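Local coordinates for NO-binding heme-dependent sensor protein (Shewanella oneidensis, PDB 4U99), which probably senses nitric oxide by binding it at a heme, as a gas-sensor protein of the H-NOX family that also carries zinc, at residues D90-V95 with I176-D181. The protein carries 3 engineered substitutions. Sequence-based numbering, arbitrary orientation.
With NA (sodium ion), chain E.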
ATOM      1  N   ASP A  90      10.308  -2.792 -14.772  1.00 40.73           N
ATOM      2  CA  ASP A  90       9.068  -3.545 -14.946  1.00 40.71           C
ATOM      3  C   ASP A  90       8.449  -3.967 -13.616  1.00 41.43           C
ATOM      4  O   ASP A  90       9.088  -3.910 -12.558  1.00 38.54           O
ATOM      5  CB  ASP A  90       9.311  -4.780 -15.820  1.00 44.52           C
ATOM      6  CG  ASP A  90      10.406  -5.673 -15.273  1.00 45.32           C
ATOM      7  OD1 ASP A  90      10.162  -6.373 -14.275  1.00 47.47           O
ATOM      8  OD2 ASP A  90      11.516  -5.676 -15.846  1.00 62.33           O
ATOM      9  N   PHE A  91       7.195  -4.395 -13.691  1.00 36.19           N
ATOM     10  CA  PHE A  91       6.419  -4.753 -12.513  1.00 36.83           C
ATOM     11  C   PHE A  91       7.070  -5.875 -11.713  1.00 38.74           C
ATOM     12  O   PHE A  91       7.196  -5.779 -10.493  1.00 35.56           O
ATOM     13  CB  PHE A  91       5.003  -5.161 -12.931  1.00 37.16           C
ATOM     14  CG  PHE A  91       4.201  -5.784 -11.829  1.00 35.04           C
ATOM     15  CD1 PHE A  91       3.506  -4.995 -10.930  1.00 37.95           C
ATOM     16  CD2 PHE A  91       4.133  -7.160 -11.697  1.00 34.96           C
ATOM     17  CE1 PHE A  91       2.760  -5.568  -9.913  1.00 37.64           C
ATOM     18  CE2 PHE A  91       3.386  -7.741 -10.683  1.00 34.79           C
ATOM     19  CZ  PHE A  91       2.699  -6.943  -9.793  1.00 37.06           C
ATOM     20  N   THR A  92       7.489  -6.931 -12.399  1.00 35.57           N
ATOM     21  CA  THR A  92       8.025  -8.108 -11.724  1.00 37.59           C
ATOM     22  C   THR A  92       9.299  -7.762 -10.949  1.00 38.75           C
ATOM     23  O   THR A  92       9.486  -8.209  -9.817  1.00 37.42           O
ATOM     24  CB  THR A  92       8.317  -9.242 -12.727  1.00 39.47           C
ATOM     25  OG1 THR A  92       7.103  -9.613 -13.393  1.00 41.15           O
ATOM     26  CG2 THR A  92       8.891 -10.461 -12.019  1.00 40.72           C
ATOM     27  N   SER A  93      10.168  -6.965 -11.565  1.00 39.73           N
ATOM     28  CA  SER A  93      11.400  -6.531 -10.913  1.00 37.48           C
ATOM     29  C   SER A  93      11.098  -5.751  -9.639  1.00 37.77           C
ATOM     30  O   SER A  93      11.725  -5.978  -8.610  1.00 40.40           O
ATOM     31  CB  SER A  93      12.246  -5.675 -11.861  1.00 40.25           C
ATOM     32  OG  SER A  93      12.820  -6.472 -12.880  1.00 52.31           O
ATOM     33  N   LEU A  94      10.138  -4.834  -9.711  1.00 36.76           N
ATOM     34  CA  LEU A  94       9.777  -4.023  -8.551  1.00 40.55           C
ATOM     35  C   LEU A  94       9.256  -4.885  -7.402  1.00 37.33           C
ATOM     36  O   LEU A  94       9.659  -4.700  -6.254  1.00 36.57           O
ATOM     37  CB  LEU A  94       8.728  -2.972  -8.925  1.00 35.54           C
ATOM     38  CG  LEU A  94       8.373  -1.993  -7.799  1.00 38.80           C
ATOM     39  CD1 LEU A  94       8.141  -0.587  -8.342  1.00 36.92           C
ATOM     40  CD2 LEU A  94       7.151  -2.463  -7.022  1.00 38.28           C
ATOM     41  N   VAL A  95       8.362  -5.821  -7.705  1.00 33.10           N
ATOM     42  CA  VAL A  95       7.794  -6.681  -6.668  1.00 34.14           C
ATOM     43  C   VAL A  95       8.899  -7.482  -5.983  1.00 33.44           C
ATOM     44  O   VAL A  95       8.936  -7.585  -4.757  1.00 36.77           O
ATOM     45  CB  VAL A  95       6.728  -7.643  -7.239  1.00 34.92           C
ATOM     46  CG1 VAL A  95       6.265  -8.639  -6.174  1.00 33.66           C
ATOM     47  CG2 VAL A  95       5.541  -6.858  -7.770  1.00 36.08           C
ATOM     48  N   ILE A 176       0.472 -13.665  -7.239  1.00 35.14           N
ATOM     49  CA  ILE A 176       0.290 -12.641  -8.260  1.00 34.16           C
ATOM     50  C   ILE A 176       0.442 -13.254  -9.644  1.00 35.65           C
ATOM     51  O   ILE A 176       1.457 -13.879  -9.934  1.00 38.38           O
ATOM     52  CB  ILE A 176       1.315 -11.502  -8.101  1.00 36.19           C
ATOM     53  CG1 ILE A 176       1.292 -10.947  -6.672  1.00 34.91           C
ATOM     54  CG2 ILE A 176       1.044 -10.392  -9.115  1.00 37.29           C
ATOM     55  CD1 ILE A 176       2.460 -10.050  -6.352  1.00 33.41           C
ATOM     56  N   GLU A 177      -0.567 -13.091 -10.490  1.00 35.77           N
ATOM     57  CA  GLU A 177      -0.442 -13.493 -11.887  1.00 37.57           C
ATOM     58  C   GLU A 177      -0.279 -12.266 -12.764  1.00 39.96           C
ATOM     59  O   GLU A 177      -1.142 -11.395 -12.787  1.00 39.63           O
ATOM     60  CB  GLU A 177      -1.654 -14.303 -12.355  1.00 38.91           C
ATOM     61  CG  GLU A 177      -1.534 -14.741 -13.819  1.00 42.40           C
ATOM     62  CD  GLU A 177      -2.809 -15.348 -14.374  1.00 52.71           C
ATOM     63  OE1 GLU A 177      -3.830 -15.374 -13.654  1.00 53.91           O
ATOM     64  OE2 GLU A 177      -2.789 -15.797 -15.540  1.00 58.15           O
ATOM     65  N   LEU A 178       0.833 -12.205 -13.486  1.00 38.16           N
ATOM     66  CA  LEU A 178       1.035 -11.161 -14.478  1.00 41.42           C
ATOM     67  C   LEU A 178       0.343 -11.567 -15.778  1.00 41.36           C
ATOM     68  O   LEU A 178       0.816 -12.448 -16.491  1.00 41.95           O
ATOM     69  CB  LEU A 178       2.527 -10.918 -14.708  1.00 38.88           C
ATOM     70  CG  LEU A 178       2.910  -9.836 -15.720  1.00 44.69           C
ATOM     71  CD1 LEU A 178       2.415  -8.467 -15.278  1.00 41.31           C
ATOM     72  CD2 LEU A 178       4.416  -9.824 -15.914  1.00 44.92           C
ATOM     73  N   GLN A 179      -0.783 -10.928 -16.071  1.00 41.67           N
ATOM     74  CA  GLN A 179      -1.560 -11.250 -17.264  1.00 48.83           C
ATOM     75  C   GLN A 179      -1.014 -10.548 -18.496  1.00 49.75           C
ATOM     76  O   GLN A 179      -1.073 -11.083 -19.602  1.00 46.89           O
ATOM     77  CB  GLN A 179      -3.024 -10.869 -17.068  1.00 48.75           C
ATOM     78  CG  GLN A 179      -3.721 -11.667 -15.991  1.00 57.67           C
ATOM     79  CD  GLN A 179      -5.153 -11.233 -15.790  1.00 63.75           C
ATOM     80  OE1 GLN A 179      -5.436 -10.049 -15.593  1.00 65.07           O
ATOM     81  NE2 GLN A 179      -6.070 -12.191 -15.832  1.00 64.67           N
ATOM     82  N   ASN A 180      -0.496  -9.340 -18.302  1.00 44.30           N
ATOM     83  CA  ASN A 180       0.073  -8.584 -19.404  1.00 48.15           C
ATOM     84  C   ASN A 180       0.969  -7.444 -18.943  1.00 48.67           C
ATOM     85  O   ASN A 180       0.725  -6.825 -17.906  1.00 46.29           O
ATOM     86  CB  ASN A 180      -1.039  -8.015 -20.284  1.00 47.97           C
ATOM     87  CG  ASN A 180      -0.505  -7.372 -21.544  1.00 52.96           C
ATOM     88  OD1 ASN A 180       0.311  -7.956 -22.252  1.00 60.86           O
ATOM     89  ND2 ASN A 180      -0.946  -6.152 -21.818  1.00 49.56           N
ATOM     90  N   ASP A 181       2.015  -7.189 -19.720  1.00 44.93           N
ATOM     91  CA  ASP A 181       2.787  -5.958 -19.604  1.00 52.21           C
ATOM     92  C   ASP A 181       3.510  -5.748 -20.935  1.00 52.42           C
ATOM     93  O   ASP A 181       3.328  -6.537 -21.859  1.00 47.33           O
ATOM     94  CB  ASP A 181       3.744  -6.002 -18.396  1.00 49.19           C
ATOM     95  CG  ASP A 181       4.990  -6.854 -18.624  1.00 51.47           C
ATOM     96  OD1 ASP A 181       5.112  -7.546 -19.656  1.00 49.44           O
ATOM     97  OD2 ASP A 181       5.861  -6.839 -17.728  1.00 47.11           O
TER
HETATM   98 NA    NA E 203       1.822  -6.830 -23.757  1.00 47.10          NA
HETATM   99  O   HOH W   1       5.889  -4.375 -16.213  1.00 44.24           O
HETATM  100  O   HOH W   2       7.097  -7.628 -15.375  1.00 36.39           O
HETATM  101  O   HOH W   3       1.113  -4.703 -23.296  1.00 45.21           O
HETATM  102  O   HOH W   4       3.151  -6.184 -25.408  1.00 47.48           O
HETATM  103  O   HOH W   5      -0.128  -6.731 -25.303  1.00 42.78           O
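The ring of Phe91 is the main bump that the helix beginning at Phe91 offers to strand 172-180, and Ile176 and Leu178 form the hollow that takes one side of it. Ile176 meets the rim near the ring plane, its CG2 lying 3.9 Å from Phe91 CE2. Leu178 passes Phe91 in the opposite direction and sets its CD1 obliquely against CD2 of the ring. On one face of the ring, near its rim, sits CG2 of Val95, one turn along the helix. The other branch of Val95, CG1, meets the end of Ile176 tip to tip, 4.1 Å from CD1. Leu178 holds CG opposite its backbone N (chi1 -180°), which carries the fork at CG out toward the helix, where CD2 comes within 3.7 Å of Thr92 OG1.

No direct hydrogen bond joins the two segments; two waters bridge the helix start to Asp181. One accepts from Phe91 N at 2.8 Å and donates to Asp181 OD2. The second does the same for Thr92 N, so through water OD2 of Asp181 reaches the first two N-H groups of the helix. This helix start would probably help to offset the like charges of Asp90 and Asp181, whose OD1 and OD2, respectively, lie 5.5 Å apart. Asp90, the N-cap, takes Ser93 N with OD1 in a bond of 2.8 Å that is bent only slightly, at 160°. Asp181 OD1 turns instead to Asn183 N, and the backbone O of Asp181 joins Asn180 OD1, Leu184 O and three waters around the sodium.

Ala149 and Ala150 of helix 139-152, with Ile128 and Ile157 on flanking strands, also line the pocket around Phe91, as does Phe153. A capped short helix packed on the antiparallel sheet in this way is part of the alpha+beta H-NOX fold, with the neighbouring Leu94 touching the heme.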